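PDB 3K4H: putative transcriptional regulator, which probably regulates transcription as a LacI-family DNA-binding protein, its periplasmic-binding-protein-like core holding a glucose-containing glycan in the cleft between two subdomains. Local coordinates for residues S36-V41 with E253-L258; A119-E124 with I274-L279; Q181-L186 with L208-K213; L231-A236 with L279-C284. One frame throughout, in Å; residues are numbered along the deposited sequence.

Interaction 1: residues S36-V41 with E253-L258; sequences SSFAHV and EAAKAL
The phenyl ring of F38 lies flat against the base of the K256 side chain. K256 CB sits over the middle of one ring face, 3.7 Å from the centroid and 13° off the normal, which makes this a CH-pi contact. Next along the chain, K256 CG lies 3.5 Å from F38 CZ, while the backbone reaches the same ring through K256 CA, 3.4 Å from F38 CE2. The two side chains cross at about a right angle, so the lysine passes over the ring and leaves it beyond CE. A255 adds an apolar touch, its CB lying 4.1 Å from F38 CD2 on the side of the ring nearer the F38 backbone. F38 extends into this place because its CG stands anti to the backbone N (chi1 -170°), which carries the ring across to the facing helix. Y252 meets the same ring edge-to-face, and S37, the residue before F38, bonds through OG to Y248 OH, one turn before Y252, so helices 27-41 and 247-264 are joined by more than this ring. Both helices pack on the parallel sheet of the N-terminal subdomain: A255 and L258 rest on I74, and S36 and A39 on L46. The lysine's charged end belongs to the dimer, with NZ in a salt bridge to D260 of the second subunit; E253 of its own helix is a long 3.9 Å away, measured from NZ to OE2. K256 thus divides its chemistry, its aliphatic base covering an aromatic face inside one subunit while its ammonium group serves the subunit interface.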
loop_
_atom_site.group_PDB
_atom_site.type_symbol
_atom_site.label_atom_id
_atom_site.label_comp_id
_atom_site.label_asym_id
_atom_site.label_seq_id
_atom_site.Cartn_x
_atom_site.Cartn_y
_atom_site.Cartn_z
ATOM N N SER A 36 14.274 12.488 -13.835
ATOM C CA SER A 36 14.683 13.605 -14.660
ATOM C C SER A 36 13.481 14.363 -15.261
ATOM O O SER A 36 13.462 15.612 -15.325
ATOM C CB SER A 36 15.562 13.069 -15.781
ATOM O OG SER A 36 15.877 14.099 -16.684
ATOM N N SER A 37 12.481 13.605 -15.716
ATOM C CA SER A 37 11.316 14.213 -16.332
ATOM C C SER A 37 10.676 15.223 -15.367
ATOM O O SER A 37 10.283 16.303 -15.782
ATOM C CB SER A 37 10.341 13.137 -16.804
ATOM O OG SER A 37 9.124 13.699 -17.256
ATOM N N PHE A 38 10.628 14.883 -14.081
ATOM C CA PHE A 38 10.162 15.825 -13.068
ATOM C C PHE A 38 11.192 16.896 -12.675
ATOM O O PHE A 38 10.872 18.093 -12.592
ATOM C CB PHE A 38 9.651 15.121 -11.804
ATOM C CG PHE A 38 8.959 16.050 -10.866
ATOM C CD1 PHE A 38 7.620 16.356 -11.039
ATOM C CD2 PHE A 38 9.659 16.683 -9.855
ATOM C CE1 PHE A 38 6.973 17.239 -10.205
ATOM C CE2 PHE A 38 9.020 17.576 -9.013
ATOM C CZ PHE A 38 7.665 17.849 -9.191
ATOM N N ALA A 39 12.421 16.492 -12.418
ATOM C CA ALA A 39 13.400 17.478 -11.998
ATOM C C ALA A 39 13.363 18.652 -12.972
ATOM O O ALA A 39 13.453 19.816 -12.579
ATOM C CB ALA A 39 14.790 16.863 -11.924
ATOM N N HIS A 40 13.211 18.322 -14.247
ATOM C CA HIS A 40 13.046 19.314 -15.316
ATOM C C HIS A 40 11.976 20.387 -15.012
ATOM O O HIS A 40 12.244 21.578 -15.107
ATOM C CB HIS A 40 12.714 18.580 -16.610
ATOM C CG HIS A 40 12.091 19.440 -17.645
ATOM N ND1 HIS A 40 10.897 19.116 -18.247
ATOM C CD2 HIS A 40 12.491 20.615 -18.192
ATOM C CE1 HIS A 40 10.580 20.061 -19.121
ATOM N NE2 HIS A 40 11.531 20.983 -19.105
ATOM N N VAL A 41 10.783 19.944 -14.627
ATOM C CA VAL A 41 9.661 20.830 -14.316
ATOM C C VAL A 41 10.023 21.936 -13.313
ATOM O O VAL A 41 9.592 23.068 -13.468
ATOM C CB VAL A 41 8.462 20.024 -13.789
ATOM C CG1 VAL A 41 7.382 20.940 -13.259
ATOM C CG2 VAL A 41 7.905 19.095 -14.872
ATOM N N GLU A 253 7.374 10.255 -9.405
ATOM C CA GLU A 253 6.784 10.464 -8.118
ATOM C C GLU A 253 7.824 10.551 -6.979
ATOM O O GLU A 253 7.665 11.364 -6.072
ATOM C CB GLU A 253 5.695 9.418 -7.856
ATOM C CG GLU A 253 4.434 10.056 -7.242
ATOM C CD GLU A 253 3.676 10.943 -8.215
ATOM O OE1 GLU A 253 3.576 10.575 -9.401
ATOM O OE2 GLU A 253 3.169 12.009 -7.804
ATOM N N ALA A 254 8.902 9.773 -7.033
ATOM C CA ALA A 254 9.933 9.935 -6.003
ATOM C C ALA A 254 10.480 11.365 -5.995
ATOM O O ALA A 254 10.478 12.009 -4.946
ATOM C CB ALA A 254 11.011 8.960 -6.148
ATOM N N ALA A 255 10.868 11.879 -7.170
ATOM C CA ALA A 255 11.433 13.232 -7.306
ATOM C C ALA A 255 10.459 14.322 -6.878
ATOM O O ALA A 255 10.845 15.302 -6.232
ATOM C CB ALA A 255 11.900 13.468 -8.717
ATOM N N LYS A 256 9.192 14.150 -7.238
ATOM C CA LYS A 256 8.149 15.100 -6.865
ATOM C C LYS A 256 7.987 15.135 -5.350
ATOM O O LYS A 256 7.769 16.186 -4.771
ATOM C CB LYS A 256 6.839 14.708 -7.532
ATOM C CG LYS A 256 5.697 15.653 -7.338
ATOM C CD LYS A 256 4.469 15.079 -7.942
ATOM C CE LYS A 256 3.631 16.196 -8.426
ATOM N NZ LYS A 256 2.391 15.637 -8.973
ATOM N N ALA A 257 8.126 13.978 -4.712
ATOM C CA ALA A 257 8.038 13.903 -3.256
ATOM C C ALA A 257 9.247 14.558 -2.594
ATOM O O ALA A 257 9.102 15.207 -1.572
ATOM C CB ALA A 257 7.875 12.453 -2.786
ATOM N N LEU A 258 10.429 14.395 -3.184
ATOM C CA LEU A 258 11.658 14.922 -2.595
ATOM C C LEU A 258 11.706 16.438 -2.672
ATOM O O LEU A 258 12.034 17.093 -1.693
ATOM C CB LEU A 258 12.892 14.323 -3.260
ATOM C CG LEU A 258 14.238 14.879 -2.797
ATOM C CD1 LEU A 258 14.447 14.699 -1.280
ATOM C CD2 LEU A 258 15.399 14.290 -3.591
#

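Interaction 2: residues A119-E124 with I274-L279; sequences AREVAE and IPHKLL
E121 reaches from its helix to H276 in a nearly straight side-chain hydrogen bond. Its CB is directed at the 274-279 segment, and CG, anti to the carbonyl carbon (chi1 -79°), continues into an extended chain that delivers the carboxylate. There CD lies 3.8 Å from H276 NE2. OE1 accepts the bond from NE2 at 2.7 Å, with an N-H...O angle of 170°. The donor comes in on the syn side of OE1, though 27° out of the carboxylate plane, whereas OE1 itself lies practically in the imidazole plane, at the ring edge. OE2 stays farther off, 4.2 Å from H276 NE2. One residue along the helix, V122 CG2 touches L278 CD1 at 4.0 Å, an apolar contact beside the polar one. H276 occupies a crossover between the two subdomains, as in LacI-type cores: strand 271-273 closes the N-terminal sheet and strand 277-279 is the antiparallel edge of the C-terminal one. A bound glucose unit is about 8 Å from the H276 side chain. V122 of helix 115-128 and, from the other segment, H276 and L278 all touch V243 of strand 241-244; on another side of the helix A123 packs on helix 144-159.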
loop_
_atom_site.group_PDB
_atom_site.type_symbol
_atom_site.label_atom_id
_atom_site.label_comp_id
_atom_site.label_asym_id
_atom_site.label_seq_id
_atom_site.Cartn_x
_atom_site.Cartn_y
_atom_site.Cartn_z
ATOM N N ALA A 119 3.006 -9.926 -5.574
ATOM C CA ALA A 119 3.506 -11.309 -5.462
ATOM C C ALA A 119 2.418 -12.278 -5.027
ATOM O O ALA A 119 2.340 -13.391 -5.529
ATOM C CB ALA A 119 4.705 -11.390 -4.519
ATOM N N ARG A 120 1.574 -11.859 -4.101
ATOM C CA ARG A 120 0.400 -12.633 -3.761
ATOM C C ARG A 120 -0.399 -12.918 -5.014
ATOM O O ARG A 120 -0.833 -14.036 -5.217
ATOM C CB ARG A 120 -0.485 -11.861 -2.767
ATOM C CG ARG A 120 -0.252 -12.186 -1.323
ATOM C CD ARG A 120 -1.333 -13.107 -0.813
ATOM N NE ARG A 120 -1.814 -12.706 0.514
ATOM C CZ ARG A 120 -3.063 -12.869 0.945
ATOM N NH1 ARG A 120 -3.986 -13.429 0.177
ATOM N NH2 ARG A 120 -3.390 -12.468 2.155
ATOM N N GLU A 121 -0.601 -11.901 -5.850
ATOM C CA GLU A 121 -1.474 -12.032 -7.005
ATOM C C GLU A 121 -0.863 -12.965 -8.048
ATOM O O GLU A 121 -1.560 -13.833 -8.604
ATOM C CB GLU A 121 -1.772 -10.678 -7.613
ATOM C CG GLU A 121 -2.826 -9.860 -6.893
ATOM C CD GLU A 121 -2.844 -8.410 -7.361
ATOM O OE1 GLU A 121 -1.887 -7.971 -8.037
ATOM O OE2 GLU A 121 -3.809 -7.692 -7.047
ATOM N N VAL A 122 0.436 -12.800 -8.298
ATOM C CA VAL A 122 1.165 -13.710 -9.164
ATOM C C VAL A 122 1.031 -15.162 -8.668
ATOM O O VAL A 122 0.842 -16.083 -9.469
ATOM C CB VAL A 122 2.655 -13.296 -9.287
ATOM C CG1 VAL A 122 3.474 -14.368 -9.964
ATOM C CG2 VAL A 122 2.779 -12.017 -10.087
ATOM N N ALA A 123 1.125 -15.366 -7.352
ATOM C CA ALA A 123 1.099 -16.710 -6.811
ATOM C C ALA A 123 -0.315 -17.260 -6.902
ATOM O O ALA A 123 -0.505 -18.449 -7.196
ATOM C CB ALA A 123 1.620 -16.740 -5.388
ATOM N N GLU A 124 -1.306 -16.392 -6.681
ATOM C CA GLU A 124 -2.715 -16.785 -6.863
ATOM C C GLU A 124 -2.957 -17.200 -8.315
ATOM O O GLU A 124 -3.592 -18.232 -8.575
ATOM C CB GLU A 124 -3.665 -15.684 -6.415
ATOM C CG GLU A 124 -3.849 -15.682 -4.914
ATOM C CD GLU A 124 -4.386 -14.369 -4.332
ATOM O OE1 GLU A 124 -4.965 -13.529 -5.080
ATOM O OE2 GLU A 124 -4.224 -14.191 -3.096
ATOM N N ILE A 274 2.473 3.181 -6.238
ATOM C CA ILE A 274 2.265 3.245 -7.682
ATOM C C ILE A 274 1.693 1.900 -8.136
ATOM O O ILE A 274 2.195 0.847 -7.737
ATOM C CB ILE A 274 3.624 3.558 -8.405
ATOM C CG1 ILE A 274 3.855 5.061 -8.599
ATOM C CG2 ILE A 274 3.701 2.919 -9.772
ATOM C CD1 ILE A 274 4.075 5.848 -7.340
ATOM N N PRO A 275 0.656 1.908 -8.985
ATOM C CA PRO A 275 0.054 0.649 -9.402
ATOM C C PRO A 275 0.974 -0.230 -10.220
ATOM O O PRO A 275 1.808 0.255 -11.005
ATOM C CB PRO A 275 -1.097 1.081 -10.296
ATOM C CG PRO A 275 -1.340 2.505 -9.968
ATOM C CD PRO A 275 0.027 3.040 -9.666
ATOM N N HIS A 276 0.784 -1.530 -10.036
ATOM C CA HIS A 276 1.436 -2.558 -10.820
ATOM C C HIS A 276 0.386 -3.263 -11.676
ATOM O O HIS A 276 -0.798 -3.098 -11.444
ATOM C CB HIS A 276 2.094 -3.555 -9.882
ATOM C CG HIS A 276 1.119 -4.319 -9.040
ATOM N ND1 HIS A 276 0.652 -3.845 -7.832
ATOM C CD2 HIS A 276 0.522 -5.521 -9.233
ATOM C CE1 HIS A 276 -0.184 -4.726 -7.311
ATOM N NE2 HIS A 276 -0.279 -5.752 -8.140
ATOM N N LYS A 277 0.823 -4.039 -12.666
ATOM C CA LYS A 277 -0.076 -4.795 -13.535
ATOM C C LYS A 277 0.588 -6.098 -13.950
ATOM O O LYS A 277 1.688 -6.102 -14.490
ATOM C CB LYS A 277 -0.365 -3.996 -14.791
ATOM C CG LYS A 277 -1.763 -4.145 -15.283
ATOM C CD LYS A 277 -1.810 -3.952 -16.783
ATOM C CE LYS A 277 -3.253 -3.940 -17.300
ATOM N NZ LYS A 277 -3.601 -2.506 -17.476
ATOM N N LEU A 278 -0.086 -7.209 -13.723
ATOM C CA LEU A 278 0.418 -8.475 -14.186
ATOM C C LEU A 278 0.123 -8.659 -15.683
ATOM O O LEU A 278 -1.047 -8.745 -16.074
ATOM C CB LEU A 278 -0.221 -9.569 -13.368
ATOM C CG LEU A 278 0.001 -10.996 -13.822
ATOM C CD1 LEU A 278 1.486 -11.390 -13.816
ATOM C CD2 LEU A 278 -0.786 -11.803 -12.845
ATOM N N LEU A 279 1.137 -8.709 -16.516
ATOM C CA LEU A 279 0.910 -8.918 -17.910
ATOM C C LEU A 279 1.162 -10.318 -18.221
ATOM O O LEU A 279 2.261 -10.735 -18.150
ATOM C CB LEU A 279 1.932 -8.197 -18.719
ATOM C CG LEU A 279 2.108 -6.759 -18.395
ATOM C CD1 LEU A 279 3.166 -6.263 -19.212
ATOM C CD2 LEU A 279 0.873 -6.110 -18.726
#

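Interaction 3: residues Q181-L186 with L208-K213; sequences QAVEEL and LSALSK
V183 sets its branched side chain against the methyl of A210 and a methyl of L211. The two helices concerned, 176-187 and 201-213, are consecutive in the Rossmann-like alpha/beta layering of the C-terminal subdomain: the first leads from strand 169-171 to strand 195-198, the second from 195-198 on to 223-227. Each is the helix of a beta-alpha-beta crossover, and the two pack side by side on one face of the sheet. Their backbones come nearest at V183 and A210, where the CA atoms are 6.2 Å apart, a separation that the small alanine side chain makes possible. V183 supplies much of the surface, 82 of the 153 Å² buried between the segments. V183 and A210 both point at the other helix, and their CB atoms are 3.6 Å apart; L211 starts off along the flank of its helix and only its end swings in, crossing the valine obliquely. The contact is wholly apolar and buried. Around it, the neighbouring faces turn to the sheet: A182 and L186 rest on L170 and I137, while L211 also meets V222 and M187, the last residue of helix 176-187. A210 further touches Q180, one turn before V183, so the alanine is flanked on its partner helix by both residues. With CG1 anti to the backbone N (chi1 162°), the valine presents both methyls to the partner helix: CG1 comes to 3.6 Å from L211 CD1, and CG2 lies 3.8 Å from A210 CB.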
loop_
_atom_site.group_PDB
_atom_site.type_symbol
_atom_site.label_atom_id
_atom_site.label_comp_id
_atom_site.label_asym_id
_atom_site.label_seq_id
_atom_site.Cartn_x
_atom_site.Cartn_y
_atom_site.Cartn_z
ATOM N N GLN A 181 22.099 -20.232 -12.797
ATOM C CA GLN A 181 22.548 -21.059 -11.679
ATOM C C GLN A 181 21.319 -21.541 -10.921
ATOM O O GLN A 181 21.280 -22.665 -10.415
ATOM C CB GLN A 181 23.502 -20.295 -10.761
ATOM C CG GLN A 181 24.738 -19.707 -11.464
ATOM C CD GLN A 181 25.550 -18.757 -10.572
ATOM O OE1 GLN A 181 25.505 -17.533 -10.740
ATOM N NE2 GLN A 181 26.287 -19.324 -9.618
ATOM N N ALA A 182 20.305 -20.680 -10.872
ATOM C CA ALA A 182 19.026 -21.034 -10.285
ATOM C C ALA A 182 18.424 -22.255 -10.984
ATOM O O ALA A 182 17.988 -23.209 -10.321
ATOM C CB ALA A 182 18.079 -19.868 -10.348
ATOM N N VAL A 183 18.413 -22.231 -12.316
ATOM C CA VAL A 183 17.870 -23.339 -13.078
ATOM C C VAL A 183 18.696 -24.573 -12.804
ATOM O O VAL A 183 18.157 -25.647 -12.648
ATOM C CB VAL A 183 17.772 -23.010 -14.584
ATOM C CG1 VAL A 183 17.622 -24.248 -15.409
ATOM C CG2 VAL A 183 16.578 -22.096 -14.834
ATOM N N GLU A 184 20.004 -24.421 -12.700
ATOM C CA GLU A 184 20.847 -25.568 -12.360
ATOM C C GLU A 184 20.410 -26.166 -11.021
ATOM O O GLU A 184 20.157 -27.352 -10.922
ATOM C CB GLU A 184 22.321 -25.169 -12.311
ATOM C CG GLU A 184 23.249 -26.345 -12.298
ATOM C CD GLU A 184 23.463 -26.896 -13.677
ATOM O OE1 GLU A 184 23.277 -26.133 -14.650
ATOM O OE2 GLU A 184 23.817 -28.091 -13.803
ATOM N N GLU A 185 20.313 -25.316 -10.002
ATOM C CA GLU A 185 19.887 -25.725 -8.684
ATOM C C GLU A 185 18.493 -26.343 -8.683
ATOM O O GLU A 185 18.287 -27.441 -8.177
ATOM C CB GLU A 185 19.900 -24.516 -7.769
ATOM C CG GLU A 185 21.110 -24.397 -6.896
ATOM C CD GLU A 185 20.741 -23.951 -5.493
ATOM O OE1 GLU A 185 19.661 -23.351 -5.315
ATOM O OE2 GLU A 185 21.535 -24.205 -4.562
ATOM N N LEU A 186 17.535 -25.622 -9.246
ATOM C CA LEU A 186 16.145 -26.035 -9.197
ATOM C C LEU A 186 15.873 -27.287 -10.016
ATOM O O LEU A 186 15.344 -28.282 -9.508
ATOM C CB LEU A 186 15.246 -24.898 -9.646
ATOM C CG LEU A 186 15.023 -23.781 -8.632
ATOM C CD1 LEU A 186 14.319 -22.657 -9.330
ATOM C CD2 LEU A 186 14.224 -24.293 -7.443
ATOM N N LEU A 208 14.828 -18.607 -18.503
ATOM C CA LEU A 208 14.441 -19.036 -19.844
ATOM C C LEU A 208 15.553 -19.652 -20.672
ATOM O O LEU A 208 15.379 -20.704 -21.248
ATOM C CB LEU A 208 13.923 -17.859 -20.626
ATOM C CG LEU A 208 12.458 -17.731 -20.920
ATOM C CD1 LEU A 208 12.344 -16.526 -21.807
ATOM C CD2 LEU A 208 11.985 -18.992 -21.683
ATOM N N SER A 209 16.689 -18.996 -20.791
ATOM C CA SER A 209 17.704 -19.557 -21.647
ATOM C C SER A 209 18.216 -20.846 -21.032
ATOM O O SER A 209 18.508 -21.797 -21.741
ATOM C CB SER A 209 18.865 -18.578 -21.879
ATOM O OG SER A 209 18.500 -17.274 -21.477
ATOM N N ALA A 210 18.303 -20.883 -19.713
ATOM C CA ALA A 210 18.926 -22.006 -19.047
ATOM C C ALA A 210 18.023 -23.217 -19.174
ATOM O O ALA A 210 18.475 -24.332 -19.406
ATOM C CB ALA A 210 19.181 -21.673 -17.592
ATOM N N LEU A 211 16.731 -22.967 -19.039
ATOM C CA LEU A 211 15.728 -23.991 -19.122
ATOM C C LEU A 211 15.717 -24.550 -20.548
ATOM O O LEU A 211 15.466 -25.747 -20.775
ATOM C CB LEU A 211 14.394 -23.374 -18.741
ATOM C CG LEU A 211 13.507 -23.984 -17.650
ATOM C CD1 LEU A 211 14.245 -24.628 -16.536
ATOM C CD2 LEU A 211 12.623 -22.904 -17.086
ATOM N N SER A 212 16.031 -23.695 -21.511
ATOM C CA SER A 212 16.034 -24.103 -22.897
ATOM C C SER A 212 17.325 -24.782 -23.264
ATOM O O SER A 212 17.338 -25.628 -24.150
ATOM C CB SER A 212 15.779 -22.920 -23.812
ATOM O OG SER A 212 14.412 -22.586 -23.789
ATOM N N LYS A 213 18.420 -24.424 -22.610
ATOM C CA LYS A 213 19.660 -25.128 -22.887
ATOM C C LYS A 213 19.512 -26.578 -22.406
ATOM O O LYS A 213 20.095 -27.487 -22.971
ATOM C CB LYS A 213 20.863 -24.433 -22.249
ATOM C CG LYS A 213 22.201 -24.818 -22.865
ATOM C CD LYS A 213 23.384 -24.339 -21.992
ATOM C CE LYS A 213 24.671 -24.103 -22.798
ATOM N NZ LYS A 213 24.953 -25.179 -23.819
#

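Interaction 4: residues L231-A236 with L279-C284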
loop_
_atom_site.group_PDB
_atom_site.type_symbol
_atom_site.label_atom_id
_atom_site.label_comp_id
_atom_site.label_asym_id
_atom_site.label_seq_id
_atom_site.Cartn_x
_atom_site.Cartn_y
_atom_site.Cartn_z
ATOM N N LEU A 231 12.049 -4.125 -21.620
ATOM C CA LEU A 231 11.751 -4.175 -23.007
ATOM C C LEU A 231 12.174 -5.499 -23.491
ATOM O O LEU A 231 11.641 -6.022 -24.403
ATOM C CB LEU A 231 12.575 -3.138 -23.705
ATOM C CG LEU A 231 12.556 -3.207 -25.208
ATOM C CD1 LEU A 231 11.352 -2.508 -25.673
ATOM C CD2 LEU A 231 13.748 -2.553 -25.763
ATOM N N LEU A 232 13.192 -6.036 -22.900
ATOM C CA LEU A 232 13.680 -7.343 -23.322
ATOM C C LEU A 232 12.659 -8.452 -23.077
ATOM O O LEU A 232 12.612 -9.437 -23.807
ATOM C CB LEU A 232 14.992 -7.672 -22.610
ATOM C CG LEU A 232 16.266 -6.904 -22.983
ATOM C CD1 LEU A 232 17.226 -6.741 -21.772
ATOM C CD2 LEU A 232 16.948 -7.576 -24.168
ATOM N N SER A 233 11.839 -8.283 -22.054
ATOM C CA SER A 233 10.834 -9.279 -21.752
ATOM C C SER A 233 9.787 -9.396 -22.863
ATOM O O SER A 233 9.182 -10.449 -23.006
ATOM C CB SER A 233 10.164 -9.003 -20.400
ATOM O OG SER A 233 9.242 -7.922 -20.486
ATOM N N GLU A 234 9.580 -8.328 -23.635
ATOM C CA GLU A 234 8.543 -8.283 -24.680
ATOM C C GLU A 234 8.892 -9.157 -25.876
ATOM O O GLU A 234 8.019 -9.667 -26.585
ATOM C CB GLU A 234 8.318 -6.848 -25.150
ATOM C CG GLU A 234 7.437 -6.041 -24.218
ATOM C CD GLU A 234 7.414 -4.550 -24.538
ATOM O OE1 GLU A 234 6.875 -4.176 -25.603
ATOM O OE2 GLU A 234 7.918 -3.753 -23.709
ATOM N N ILE A 235 10.188 -9.364 -26.041
ATOM C CA ILE A 235 10.769 -9.905 -27.257
ATOM C C ILE A 235 11.489 -11.240 -27.017
ATOM O O ILE A 235 12.050 -11.835 -27.952
ATOM C CB ILE A 235 11.690 -8.815 -27.870
ATOM C CG1 ILE A 235 11.356 -8.588 -29.341
ATOM C CG2 ILE A 235 13.172 -8.951 -27.465
ATOM C CD1 ILE A 235 10.265 -7.525 -29.524
ATOM N N ALA A 236 11.417 -11.704 -25.797
ATOM C CA ALA A 236 12.023 -12.928 -25.418
ATOM C C ALA A 236 11.226 -13.953 -26.093
ATOM O O ALA A 236 10.100 -13.731 -26.409
ATOM C CB ALA A 236 11.902 -13.103 -23.993
ATOM N N LEU A 279 1.137 -8.709 -16.516
ATOM C CA LEU A 279 0.910 -8.918 -17.910
ATOM C C LEU A 279 1.162 -10.318 -18.221
ATOM O O LEU A 279 2.261 -10.735 -18.150
ATOM C CB LEU A 279 1.932 -8.197 -18.719
ATOM C CG LEU A 279 2.108 -6.759 -18.395
ATOM C CD1 LEU A 279 3.166 -6.263 -19.212
ATOM C CD2 LEU A 279 0.873 -6.110 -18.726
ATOM N N LYS A 280 0.154 -11.052 -18.624
ATOM C CA LYS A 280 0.383 -12.417 -18.941
ATOM C C LYS A 280 0.678 -12.483 -20.380
ATOM O O LYS A 280 -0.121 -12.136 -21.181
ATOM C CB LYS A 280 -0.848 -13.206 -18.640
ATOM C CG LYS A 280 -1.733 -12.523 -17.709
ATOM C CD LYS A 280 -2.514 -13.467 -16.893
ATOM C CE LYS A 280 -3.400 -12.699 -16.011
ATOM N NZ LYS A 280 -4.163 -13.541 -15.139
ATOM N N ARG A 281 1.884 -12.876 -20.711
ATOM C CA ARG A 281 2.211 -13.007 -22.080
ATOM C C ARG A 281 2.215 -14.459 -22.444
ATOM O O ARG A 281 1.210 -15.087 -22.445
ATOM C CB ARG A 281 3.554 -12.356 -22.367
ATOM C CG ARG A 281 3.710 -10.960 -21.812
ATOM C CD ARG A 281 4.503 -10.020 -22.706
ATOM N NE ARG A 281 5.499 -9.229 -22.002
ATOM C CZ ARG A 281 5.518 -7.916 -21.964
ATOM N NH1 ARG A 281 6.451 -7.296 -21.310
ATOM N NH2 ARG A 281 4.611 -7.224 -22.570
ATOM N N GLN A 282 3.364 -14.976 -22.798
ATOM C CA GLN A 282 3.491 -16.363 -23.175
ATOM C C GLN A 282 4.187 -17.433 -22.361
ATOM O O GLN A 282 4.434 -18.469 -22.859
ATOM C CB GLN A 282 3.848 -16.413 -24.623
ATOM C CG GLN A 282 2.686 -15.908 -25.372
ATOM C CD GLN A 282 3.042 -15.041 -26.488
ATOM O OE1 GLN A 282 3.646 -15.484 -27.429
ATOM N NE2 GLN A 282 2.646 -13.790 -26.418
ATOM N N THR A 283 4.552 -17.181 -21.132
ATOM C CA THR A 283 5.346 -18.135 -20.402
ATOM C C THR A 283 4.605 -18.916 -19.397
ATOM O O THR A 283 5.185 -19.515 -18.571
ATOM C CB THR A 283 6.484 -17.494 -19.711
ATOM O OG1 THR A 283 6.066 -16.259 -19.168
ATOM C CG2 THR A 283 7.530 -17.219 -20.665
ATOM N N CYS A 284 3.302 -18.886 -19.457
ATOM C CA CYS A 284 2.501 -19.639 -18.524
ATOM C C CYS A 284 1.479 -20.558 -19.154
ATOM O O CYS A 284 0.818 -20.195 -20.078
ATOM C CB CYS A 284 1.839 -18.687 -17.570
ATOM S SG CYS A 284 2.961 -18.101 -16.473
#
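NH1 of R281 has two acceptors, S233 OG across the contact and N229 OD1 in the loop just before helix 231-235. The bond from NH1 to S233 OG is 3.0 Å long with an N-H...O angle of 143°, and the hydroxyl oxygen lies near the edge, slightly tilted from the guanidinium plane. The hydroxyl accepts this bond from the arginine and donates one to A230 O, just ahead of the helix. NE of R281 bonds to L240 O, which fixes the rotation of the group from another side. The arginine chain bends at chi2 (-143°) and again at chi3, which turns the guanidinium toward S233. The flat guanidinium is also covered above and below. E234 lies over one face, its CG 3.3 Å from R281 NH1, while L279 CD1, from the arginine's own segment, sits 3.6 Å above the opposite face and toward the rim. This is the C-terminal subdomain of the periplasmic-binding-protein-like core: the short, weakly bonded helix 231-235 follows strand 223-227, and the 279-284 segment runs on from edge strand 277-279. Backbone bonds from S233 to L240 and from Q282 to P239 tie both pieces to the stretch leading into strand 241-244. A bound glucose unit is about 12 Å from the S233 side chain. Although the charges are opposite, E234 OE2 is 4.5 Å from R281 NH1 and stands off to one side of the guanidinium plane, too far and too oblique for a salt bridge. The two side chains meet instead through the aliphatic part of E234, crossing at a slant with their flat ends 28° apart.

Overall arrangement
Interaction 1 belongs to the N-terminal subdomain and interactions 3 and 4 to the C-terminal one, with interaction 2 setting helix 115-128 against the crossover into the C-terminal sheet. The centres of interactions 1 and 3 lie about 39 Å apart, on opposite sides of the chain's centre. E253 CB packs on I274 CD1 between interactions 1 and 2, L208 CD1 on A236 CB between 3 and 4, and 2 and 4 share L279. Along the chain, the segments of interactions 1, 2 and 4 alternate, whereas those of 3 follow one another closely. The chain thus passes between the subdomains, interaction 1 pairing an early helix with a late one, and interactions 1 and 2 also touch the second subunit.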